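Local coordinates for putative fusidic acid resistance protein (Staphylococcus aureus, PDB 2YB5) that confers resistance to the antibiotic fusidic acid, probably by binding elongation factor G and promoting its clearance from the ribosome, at residues N5-Y10 with N46-E51; I54-F59 with N78-Y83; S93-I98 with L105-I110. One frame throughout, in Å; residues are numbered along the deposited sequence.

Contact 1 (N5-Y10 with N46-E51)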
loop_
_atom_site.group_PDB
_atom_site.type_symbol
_atom_site.label_atom_id
_atom_site.label_comp_id
_atom_site.label_asym_id
_atom_site.label_seq_id
_atom_site.Cartn_x
_atom_site.Cartn_y
_atom_site.Cartn_z
ATOM N N ASN A 5 18.884 3.664 -2.572
ATOM C CA ASN A 5 18.663 3.760 -4.015
ATOM C C ASN A 5 17.432 2.914 -4.382
ATOM O O ASN A 5 17.378 2.302 -5.447
ATOM C CB ASN A 5 19.917 3.294 -4.770
ATOM C CG ASN A 5 20.066 3.933 -6.150
ATOM O OD1 ASN A 5 19.740 5.109 -6.362
ATOM N ND2 ASN A 5 20.594 3.158 -7.095
ATOM N N LYS A 6 16.447 2.885 -3.487
ATOM C CA LYS A 6 15.183 2.185 -3.735
ATOM C C LYS A 6 14.007 2.889 -3.061
ATOM O O LYS A 6 14.196 3.753 -2.211
ATOM C CB LYS A 6 15.257 0.714 -3.304
ATOM C CG LYS A 6 16.259 0.393 -2.234
ATOM C CD LYS A 6 16.162 -1.075 -1.842
ATOM C CE LYS A 6 16.715 -2.013 -2.922
ATOM N NZ LYS A 6 16.768 -3.419 -2.413
ATOM N N ILE A 7 12.796 2.511 -3.451
ATOM C CA ILE A 7 11.586 3.226 -3.032
ATOM C C ILE A 7 10.664 2.347 -2.208
ATOM O O ILE A 7 10.743 1.123 -2.257
ATOM C CB ILE A 7 10.790 3.780 -4.254
ATOM C CG1 ILE A 7 10.383 2.652 -5.212
ATOM C CG2 ILE A 7 11.614 4.828 -4.989
ATOM C CD1 ILE A 7 9.225 3.008 -6.108
ATOM N N GLU A 8 9.765 2.984 -1.468
ATOM C CA GLU A 8 8.792 2.256 -0.661
ATOM C C GLU A 8 7.728 1.609 -1.545
ATOM O O GLU A 8 7.468 2.061 -2.664
ATOM C CB GLU A 8 8.154 3.190 0.365
ATOM C CG GLU A 8 9.157 3.848 1.325
ATOM C CD GLU A 8 9.988 2.843 2.109
ATOM O OE1 GLU A 8 9.459 1.766 2.475
ATOM O OE2 GLU A 8 11.177 3.133 2.371
ATOM N N VAL A 9 7.150 0.521 -1.052
ATOM C CA VAL A 9 6.071 -0.184 -1.745
ATOM C C VAL A 9 4.906 0.760 -2.087
ATOM O O VAL A 9 4.359 0.710 -3.197
ATOM C CB VAL A 9 5.553 -1.383 -0.887
ATOM C CG1 VAL A 9 4.224 -1.900 -1.401
ATOM C CG2 VAL A 9 6.590 -2.511 -0.858
ATOM N N TYR A 10 4.519 1.614 -1.139
ATOM C CA TYR A 10 3.431 2.572 -1.403
ATOM C C TYR A 10 3.763 3.592 -2.521
ATOM O O TYR A 10 2.880 3.993 -3.265
ATOM C CB TYR A 10 2.967 3.268 -0.124
ATOM C CG TYR A 10 3.976 4.158 0.555
ATOM C CD1 TYR A 10 4.104 5.502 0.203
ATOM C CD2 TYR A 10 4.771 3.672 1.587
ATOM C CE1 TYR A 10 5.018 6.329 0.843
ATOM C CE2 TYR A 10 5.684 4.486 2.229
ATOM C CZ TYR A 10 5.802 5.809 1.857
ATOM O OH TYR A 10 6.710 6.606 2.510
ATOM N N ASN A 46 8.861 10.735 -12.094
ATOM C CA ASN A 46 10.295 11.026 -12.003
ATOM C C ASN A 46 10.715 11.513 -10.627
ATOM O O ASN A 46 11.750 11.088 -10.104
ATOM C CB ASN A 46 10.689 12.081 -13.049
ATOM C CG ASN A 46 12.198 12.284 -13.150
ATOM O OD1 ASN A 46 12.955 11.334 -13.336
ATOM N ND2 ASN A 46 12.633 13.534 -13.049
ATOM N N ASP A 47 9.921 12.405 -10.046
ATOM C CA ASP A 47 10.219 12.937 -8.719
ATOM C C ASP A 47 10.269 11.828 -7.658
ATOM O O ASP A 47 11.126 11.857 -6.777
ATOM C CB ASP A 47 9.218 14.043 -8.336
ATOM C CG ASP A 47 9.453 15.340 -9.105
ATOM O OD1 ASP A 47 10.553 15.522 -9.684
ATOM O OD2 ASP A 47 8.531 16.186 -9.139
ATOM N N ILE A 48 9.376 10.843 -7.763
ATOM C CA ILE A 48 9.376 9.690 -6.852
ATOM C C ILE A 48 10.744 8.991 -6.846
ATOM O O ILE A 48 11.172 8.470 -5.815
ATOM C CB ILE A 48 8.267 8.676 -7.214
ATOM C CG1 ILE A 48 6.889 9.237 -6.839
ATOM C CG2 ILE A 48 8.489 7.343 -6.520
ATOM C CD1 ILE A 48 5.743 8.406 -7.347
ATOM N N PHE A 49 11.427 9.002 -7.990
ATOM C CA PHE A 49 12.768 8.421 -8.096
ATOM C C PHE A 49 13.890 9.437 -7.854
ATOM O O PHE A 49 14.947 9.061 -7.353
ATOM C CB PHE A 49 12.935 7.717 -9.444
ATOM C CG PHE A 49 12.117 6.460 -9.561
ATOM C CD1 PHE A 49 12.572 5.261 -9.004
ATOM C CD2 PHE A 49 10.881 6.473 -10.187
ATOM C CE1 PHE A 49 11.822 4.096 -9.104
ATOM C CE2 PHE A 49 10.122 5.317 -10.292
ATOM C CZ PHE A 49 10.593 4.125 -9.748
ATOM N N LYS A 50 13.667 10.713 -8.177
ATOM C CA LYS A 50 14.688 11.749 -7.918
ATOM C C LYS A 50 14.989 11.863 -6.425
ATOM O O LYS A 50 16.150 11.933 -6.025
ATOM C CB LYS A 50 14.274 13.127 -8.453
ATOM C CG LYS A 50 14.475 13.319 -9.954
ATOM C CD LYS A 50 15.056 14.700 -10.292
ATOM C CE LYS A 50 14.170 15.848 -9.814
ATOM N NZ LYS A 50 14.551 17.157 -10.433
ATOM N N GLU A 51 13.934 11.876 -5.613
ATOM C CA GLU A 51 14.062 11.867 -4.147
ATOM C C GLU A 51 15.104 10.845 -3.646
ATOM O O GLU A 51 15.824 11.116 -2.683
ATOM C CB GLU A 51 12.689 11.590 -3.513
ATOM C CG GLU A 51 12.613 11.742 -1.988
ATOM C CD GLU A 51 11.319 11.169 -1.400
ATOM O OE1 GLU A 51 10.296 11.123 -2.126
ATOM O OE2 GLU A 51 11.329 10.760 -0.219
#
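Ile-7 reaches from the segment leading into helix 9-27 onto the C-terminal part of helix 35-50, where it meets Ile-48 and Phe-49. Its CB points at that part of the helix, and the two branches then divide the work. The short branch, CG2, sits 3.8 Å from the backbone oxygen Ile-48 O and approaches the methyl Ile-48 CG2 more loosely, at 4.3 Å. It also comes to 4.2 Å from Phe-49 CD1, with CE1 of that ring as near. The long branch leaves with CG1 lodged between the backbone N and the carbonyl carbon (chi1 58°), which carries its end over to the aromatic side. There CD1 meets the ring obliquely, 4.0 Å from Phe-49 CZ, with Phe-49 CE1 almost as near. Val-15 of helix 9-27 touches both Ile-48 and Phe-49, and Phe-12 touches Ile-7, which makes the isoleucine part of the core of the N-terminal helical domain. No hydrogen bond spans the two segments. Their cohesion is therefore hydrophobic burial and dispersion, while the backbone of Ile-7 spends its polar groups on Tyr-83 and Gln-85.

Contact 2 (I54-F59 with N78-Y83)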
loop_
_atom_site.group_PDB
_atom_site.type_symbol
_atom_site.label_atom_id
_atom_site.label_comp_id
_atom_site.label_asym_id
_atom_site.label_seq_id
_atom_site.Cartn_x
_atom_site.Cartn_y
_atom_site.Cartn_z
ATOM N N ILE A 54 17.637 7.654 -7.984
ATOM C CA ILE A 54 17.586 6.544 -8.940
ATOM C C ILE A 54 17.394 7.114 -10.334
ATOM O O ILE A 54 16.577 8.014 -10.535
ATOM C CB ILE A 54 16.433 5.557 -8.641
ATOM C CG1 ILE A 54 16.517 5.028 -7.207
ATOM C CG2 ILE A 54 16.456 4.398 -9.634
ATOM C CD1 ILE A 54 15.346 4.140 -6.816
ATOM N N ASP A 55 18.155 6.595 -11.295
ATOM C CA ASP A 55 18.059 7.049 -12.675
ATOM C C ASP A 55 16.859 6.376 -13.322
ATOM O O ASP A 55 16.863 5.165 -13.558
ATOM C CB ASP A 55 19.347 6.746 -13.453
ATOM C CG ASP A 55 19.408 7.468 -14.795
ATOM O OD1 ASP A 55 18.343 7.685 -15.417
ATOM O OD2 ASP A 55 20.526 7.821 -15.232
ATOM N N ILE A 56 15.827 7.180 -13.580
ATOM C CA ILE A 56 14.613 6.724 -14.243
ATOM C C ILE A 56 14.434 7.435 -15.592
ATOM O O ILE A 56 13.428 7.222 -16.278
ATOM C CB ILE A 56 13.375 6.926 -13.308
ATOM C CG1 ILE A 56 12.248 5.939 -13.637
ATOM C CG2 ILE A 56 12.866 8.357 -13.361
ATOM C CD1 ILE A 56 12.646 4.469 -13.517
ATOM N N SER A 57 15.413 8.262 -15.976
ATOM C CA SER A 57 15.420 8.896 -17.297
ATOM C C SER A 57 15.776 7.821 -18.314
ATOM O O SER A 57 16.949 7.611 -18.638
ATOM C CB SER A 57 16.406 10.071 -17.352
ATOM O OG SER A 57 17.720 9.669 -17.001
ATOM N N ASP A 58 14.741 7.146 -18.805
ATOM C CA ASP A 58 14.863 5.839 -19.443
ATOM C C ASP A 58 13.469 5.229 -19.483
ATOM O O ASP A 58 12.886 5.063 -20.557
ATOM C CB ASP A 58 15.822 4.945 -18.642
ATOM C CG ASP A 58 15.511 3.462 -18.777
ATOM O OD1 ASP A 58 15.168 3.008 -19.891
ATOM O OD2 ASP A 58 15.622 2.754 -17.759
ATOM N N PHE A 59 12.945 4.913 -18.298
ATOM C CA PHE A 59 11.571 4.464 -18.141
ATOM C C PHE A 59 10.662 5.616 -18.549
ATOM O O PHE A 59 9.666 5.407 -19.244
ATOM C CB PHE A 59 11.323 4.041 -16.690
ATOM C CG PHE A 59 9.877 3.728 -16.365
ATOM C CD1 PHE A 59 9.257 2.594 -16.881
ATOM C CD2 PHE A 59 9.150 4.560 -15.523
ATOM C CE1 PHE A 59 7.926 2.309 -16.580
ATOM C CE2 PHE A 59 7.823 4.274 -15.207
ATOM C CZ PHE A 59 7.210 3.149 -15.736
ATOM N N ASN A 78 7.131 -3.983 -14.039
ATOM C CA ASN A 78 7.735 -5.185 -13.440
ATOM C C ASN A 78 9.262 -5.112 -13.402
ATOM O O ASN A 78 9.891 -5.642 -12.489
ATOM C CB ASN A 78 7.295 -6.453 -14.184
ATOM C CG ASN A 78 5.847 -6.833 -13.902
ATOM O OD1 ASN A 78 5.099 -6.085 -13.268
ATOM N ND2 ASN A 78 5.445 -8.002 -14.387
ATOM N N GLU A 79 9.849 -4.455 -14.396
ATOM C CA GLU A 79 11.290 -4.196 -14.412
ATOM C C GLU A 79 11.687 -3.208 -13.316
ATOM O O GLU A 79 12.829 -3.229 -12.847
ATOM C CB GLU A 79 11.737 -3.663 -15.776
ATOM C CG GLU A 79 11.801 -4.718 -16.867
ATOM C CD GLU A 79 12.253 -4.152 -18.205
ATOM O OE1 GLU A 79 11.757 -3.078 -18.609
ATOM O OE2 GLU A 79 13.109 -4.785 -18.855
ATOM N N LEU A 80 10.750 -2.339 -12.927
ATOM C CA LEU A 80 10.960 -1.418 -11.808
ATOM C C LEU A 80 10.905 -2.128 -10.451
ATOM O O LEU A 80 11.517 -1.656 -9.490
ATOM C CB LEU A 80 9.937 -0.275 -11.826
ATOM C CG LEU A 80 10.040 0.767 -12.933
ATOM C CD1 LEU A 80 8.872 1.729 -12.849
ATOM C CD2 LEU A 80 11.356 1.514 -12.836
ATOM N N LYS A 81 10.191 -3.254 -10.363
ATOM C CA LYS A 81 10.010 -3.948 -9.076
ATOM C C LYS A 81 11.328 -4.213 -8.361
ATOM O O LYS A 81 11.355 -4.369 -7.135
ATOM C CB LYS A 81 9.221 -5.255 -9.240
ATOM C CG LYS A 81 7.723 -5.025 -9.440
ATOM C CD LYS A 81 6.925 -6.322 -9.453
ATOM C CE LYS A 81 5.456 -6.040 -9.742
ATOM N NZ LYS A 81 4.600 -7.258 -9.706
ATOM N N VAL A 82 12.409 -4.251 -9.134
ATOM C CA VAL A 82 13.758 -4.453 -8.608
ATOM C C VAL A 82 14.192 -3.310 -7.685
ATOM O O VAL A 82 14.983 -3.522 -6.772
ATOM C CB VAL A 82 14.794 -4.605 -9.759
ATOM C CG1 VAL A 82 14.420 -5.773 -10.674
ATOM C CG2 VAL A 82 14.918 -3.316 -10.560
ATOM N N TYR A 83 13.658 -2.108 -7.914
ATOM C CA TYR A 83 14.002 -0.944 -7.090
ATOM C C TYR A 83 13.130 -0.798 -5.832
ATOM O O TYR A 83 13.273 0.185 -5.109
ATOM C CB TYR A 83 13.929 0.354 -7.920
ATOM C CG TYR A 83 14.872 0.431 -9.117
ATOM C CD1 TYR A 83 16.124 -0.184 -9.100
ATOM C CD2 TYR A 83 14.518 1.152 -10.256
ATOM C CE1 TYR A 83 16.983 -0.102 -10.194
ATOM C CE2 TYR A 83 15.375 1.242 -11.356
ATOM C CZ TYR A 83 16.605 0.612 -11.315
ATOM O OH TYR A 83 17.460 0.694 -12.396
#
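Leu-80, near the C-terminal end of helix 70-80, turns its forked end toward Ile-56 and Phe-59, one methyl to each. One prong, CD1, sits over the middle of the Phe-59 ring, 3.6 Å from the centroid and 14° off the normal. That is a CH-pi contact in which all six ring carbons share one methyl. CG of Phe-59, anti to the backbone N (chi1 172°), carries the ring toward Leu-80, and chi2 sets how its face is turned; the two side chains cross at about a right angle. The other prong, CD2, adjoins the end methyl of Ile-56, whose CD1 is modelled 3.3 Å from Leu-80 CD2. This is tighter than two methyls normally come, so the exact spacing is doubtful.

A second bump, Ile-54 CG2, lies on a flat surface, the ring of Tyr-83, three residues after Leu-80. It covers one face 4.0 Å from the centroid, off centre and nearest CD2 and CE2. Val-82 CG2 backs the opposite face, so the phenol ring is sandwiched between two aliphatic branches. The loop has its own bracing: Ser-57, centre of an inverse gamma turn, donates OG to Asp-55 OD1 at 2.6 Å, on the syn side but 24° out of the carboxylate plane. Val-19, Ile-45, Leu-76 and Leu-77 also touch Phe-59, so the start of helix 59-63 packs into the helical domain through this ring. Carbon meets carbon at all three touching pairs and no hydrogen bond crosses, which is consistent with complementary shape, the two CH-pi contacts and exclusion of water holding segment 54-59 against the end of helix 70-80 and the 3-10 turn after it.

Contact 3 (S93-I98 with L105-I110)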
loop_
_atom_site.group_PDB
_atom_site.type_symbol
_atom_site.label_atom_id
_atom_site.label_comp_id
_atom_site.label_asym_id
_atom_site.label_seq_id
_atom_site.Cartn_x
_atom_site.Cartn_y
_atom_site.Cartn_z
ATOM N N SER A 93 10.294 -13.228 18.172
ATOM C CA SER A 93 10.390 -12.504 19.438
ATOM C C SER A 93 9.985 -11.030 19.269
ATOM O O SER A 93 9.291 -10.489 20.115
ATOM C CB SER A 93 11.772 -12.651 20.086
ATOM O OG SER A 93 12.785 -12.125 19.261
ATOM N N GLN A 94 10.348 -10.389 18.170
ATOM C CA GLN A 94 9.904 -8.996 17.952
ATOM C C GLN A 94 8.376 -8.888 17.896
ATOM O O GLN A 94 7.798 -7.994 18.472
ATOM C CB GLN A 94 10.475 -8.426 16.668
ATOM C CG GLN A 94 11.955 -8.111 16.677
ATOM C CD GLN A 94 12.412 -7.526 15.337
ATOM O OE1 GLN A 94 12.421 -8.216 14.316
ATOM N NE2 GLN A 94 12.778 -6.245 15.340
ATOM N N LEU A 95 7.747 -9.801 17.167
ATOM C CA LEU A 95 6.292 -9.893 17.066
ATOM C C LEU A 95 5.645 -10.130 18.430
ATOM O O LEU A 95 4.671 -9.474 18.793
ATOM C CB LEU A 95 5.935 -11.039 16.120
ATOM C CG LEU A 95 4.659 -10.984 15.296
ATOM C CD1 LEU A 95 4.545 -9.677 14.479
ATOM C CD2 LEU A 95 4.662 -12.184 14.358
ATOM N N GLU A 96 6.183 -11.087 19.177
ATOM C CA GLU A 96 5.689 -11.364 20.516
ATOM C C GLU A 96 5.820 -10.137 21.439
ATOM O O GLU A 96 4.930 -9.889 22.259
ATOM C CB GLU A 96 6.377 -12.606 21.091
ATOM C CG GLU A 96 5.904 -13.882 20.383
ATOM C CD GLU A 96 6.832 -15.081 20.536
ATOM O OE1 GLU A 96 7.967 -14.959 21.060
ATOM O OE2 GLU A 96 6.402 -16.176 20.117
ATOM N N LYS A 97 6.886 -9.351 21.263
ATOM C CA LYS A 97 7.083 -8.133 22.052
ATOM C C LYS A 97 6.091 -7.035 21.694
ATOM O O LYS A 97 5.546 -6.372 22.569
ATOM C CB LYS A 97 8.505 -7.599 21.880
ATOM C CG LYS A 97 8.757 -6.297 22.650
ATOM C CD LYS A 97 10.236 -6.117 22.925
ATOM C CE LYS A 97 10.506 -4.952 23.875
ATOM N NZ LYS A 97 11.876 -5.083 24.469
ATOM N N ILE A 98 5.874 -6.837 20.399
ATOM C CA ILE A 98 4.883 -5.870 19.925
ATOM C C ILE A 98 3.507 -6.196 20.511
ATOM O O ILE A 98 2.795 -5.299 20.965
ATOM C CB ILE A 98 4.813 -5.864 18.386
ATOM C CG1 ILE A 98 6.098 -5.270 17.810
ATOM C CG2 ILE A 98 3.574 -5.088 17.887
ATOM C CD1 ILE A 98 6.298 -5.568 16.322
ATOM N N LEU A 105 -0.768 -15.914 20.304
ATOM C CA LEU A 105 -0.614 -15.065 19.111
ATOM C C LEU A 105 -0.522 -15.889 17.832
ATOM O O LEU A 105 0.496 -16.528 17.569
ATOM C CB LEU A 105 0.625 -14.158 19.225
ATOM C CG LEU A 105 0.877 -13.227 18.021
ATOM C CD1 LEU A 105 -0.196 -12.152 17.916
ATOM C CD2 LEU A 105 2.269 -12.591 18.063
ATOM N N LYS A 106 -1.576 -15.852 17.027
ATOM C CA LYS A 106 -1.508 -16.435 15.698
ATOM C C LYS A 106 -0.520 -15.640 14.849
ATOM O O LYS A 106 -0.660 -14.419 14.674
ATOM C CB LYS A 106 -2.868 -16.442 15.008
ATOM C CG LYS A 106 -2.792 -16.885 13.553
ATOM C CD LYS A 106 -4.129 -17.335 12.997
ATOM C CE LYS A 106 -3.945 -18.084 11.678
ATOM N NZ LYS A 106 -5.170 -18.861 11.303
ATOM N N ARG A 107 0.465 -16.350 14.315
ATOM C CA ARG A 107 1.456 -15.751 13.439
ATOM C C ARG A 107 0.949 -15.748 11.992
ATOM O O ARG A 107 0.142 -16.600 11.608
ATOM C CB ARG A 107 2.802 -16.479 13.607
ATOM C CG ARG A 107 3.648 -15.863 14.741
ATOM C CD ARG A 107 4.182 -16.841 15.770
ATOM N NE ARG A 107 5.360 -17.548 15.305
ATOM C CZ ARG A 107 6.302 -18.101 16.078
ATOM N NH1 ARG A 107 6.262 -18.037 17.410
ATOM N NH2 ARG A 107 7.316 -18.732 15.500
ATOM N N PRO A 108 1.381 -14.760 11.192
ATOM C CA PRO A 108 1.020 -14.761 9.787
ATOM C C PRO A 108 1.783 -15.848 9.012
ATOM O O PRO A 108 2.866 -16.260 9.420
ATOM C CB PRO A 108 1.440 -13.375 9.321
ATOM C CG PRO A 108 2.535 -12.991 10.200
ATOM C CD PRO A 108 2.309 -13.665 11.517
ATOM N N ASP A 109 1.197 -16.283 7.903
ATOM C CA ASP A 109 1.781 -17.300 7.041
ATOM C C ASP A 109 2.694 -16.602 6.041
ATOM O O ASP A 109 2.222 -15.905 5.145
ATOM C CB ASP A 109 0.658 -18.042 6.320
ATOM C CG ASP A 109 1.142 -19.259 5.556
ATOM O OD1 ASP A 109 2.363 -19.399 5.290
ATOM O OD2 ASP A 109 0.265 -20.089 5.228
ATOM N N ILE A 110 3.997 -16.767 6.219
ATOM C CA ILE A 110 4.990 -16.134 5.351
ATOM C C ILE A 110 4.897 -16.549 3.878
ATOM O O ILE A 110 5.379 -15.826 3.005
ATOM C CB ILE A 110 6.432 -16.377 5.861
ATOM C CG1 ILE A 110 6.767 -17.875 5.973
ATOM C CG2 ILE A 110 6.621 -15.700 7.200
ATOM C CD1 ILE A 110 7.267 -18.508 4.688
#
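Glu-96 and Arg-107 bring the two flat charged groups of this contact together, the carboxylate plane turned 67° from that of the guanidinium. OE2 of Glu-96 approaches the guanidinium obliquely, 3.3 Å from NH1 of Arg-107. The pair is a salt bridge, but not the flat, two-pronged kind. It lies on the surface of the C-terminal domain, of the treble-clef zinc-finger family, where helix 92-98 and the segment 105-110 pack beside an antiparallel sheet.

Glu-96 reaches out with its chain extended beyond CG, whereas Arg-107 bends at chi2 and chi3 to bring its end back to the helix. Arg-107 also touches a neighbouring molecule in the crystal, so its pose may owe something to the lattice. Because both groups are at the surface, solvent probably screens much of their attraction.

Beside the salt bridge, the apolar part is built on Leu-95. Its CG stands roughly opposite the backbone N (chi1 -150°), and CD2 then lies 3.8 Å from CG of Arg-107, the aliphatic stem of the arginine serving as packing surface. The same CD2 meets CD of Pro-108 at 4.0 Å. Trp-123 and Val-134, on strands 121-125 and 130-136, also touch Leu-95, while Leu-105 rests on Tyr-132. The indole NE1 of Trp-123 is hydrogen-bonded to Lys-106 O, tying the segment 105-110 to the edge strand of the sheet. Leu-105 crosses Leu-95 at about a right angle, and its CD2 lies 4.0 Å both from CG of Leu-95 and from the backbone O of Leu-95.

The three contacts follow one another along the chain, each closing before the next opens. Contacts 1 and 2 share the N-terminal domain, of the elongation factor G-binding family, with centres 9 Å apart. They are joined directly: Ile-7 N probably bonds to Tyr-83 O, and Phe-49 O to Ile-54 N, so helices 9-27, 35-50 and 70-80 and the intervening loop converge on one packed region. Contact 3 belongs to the zinc-finger domain, its centre 29 Å from that of contact 1 and 33 Å from that of contact 2, with nearest atoms about 14 and 15 Å away. The contacts thus fall in two regions, consistent with two domains; helix 92-98 is the next helix after 70-80.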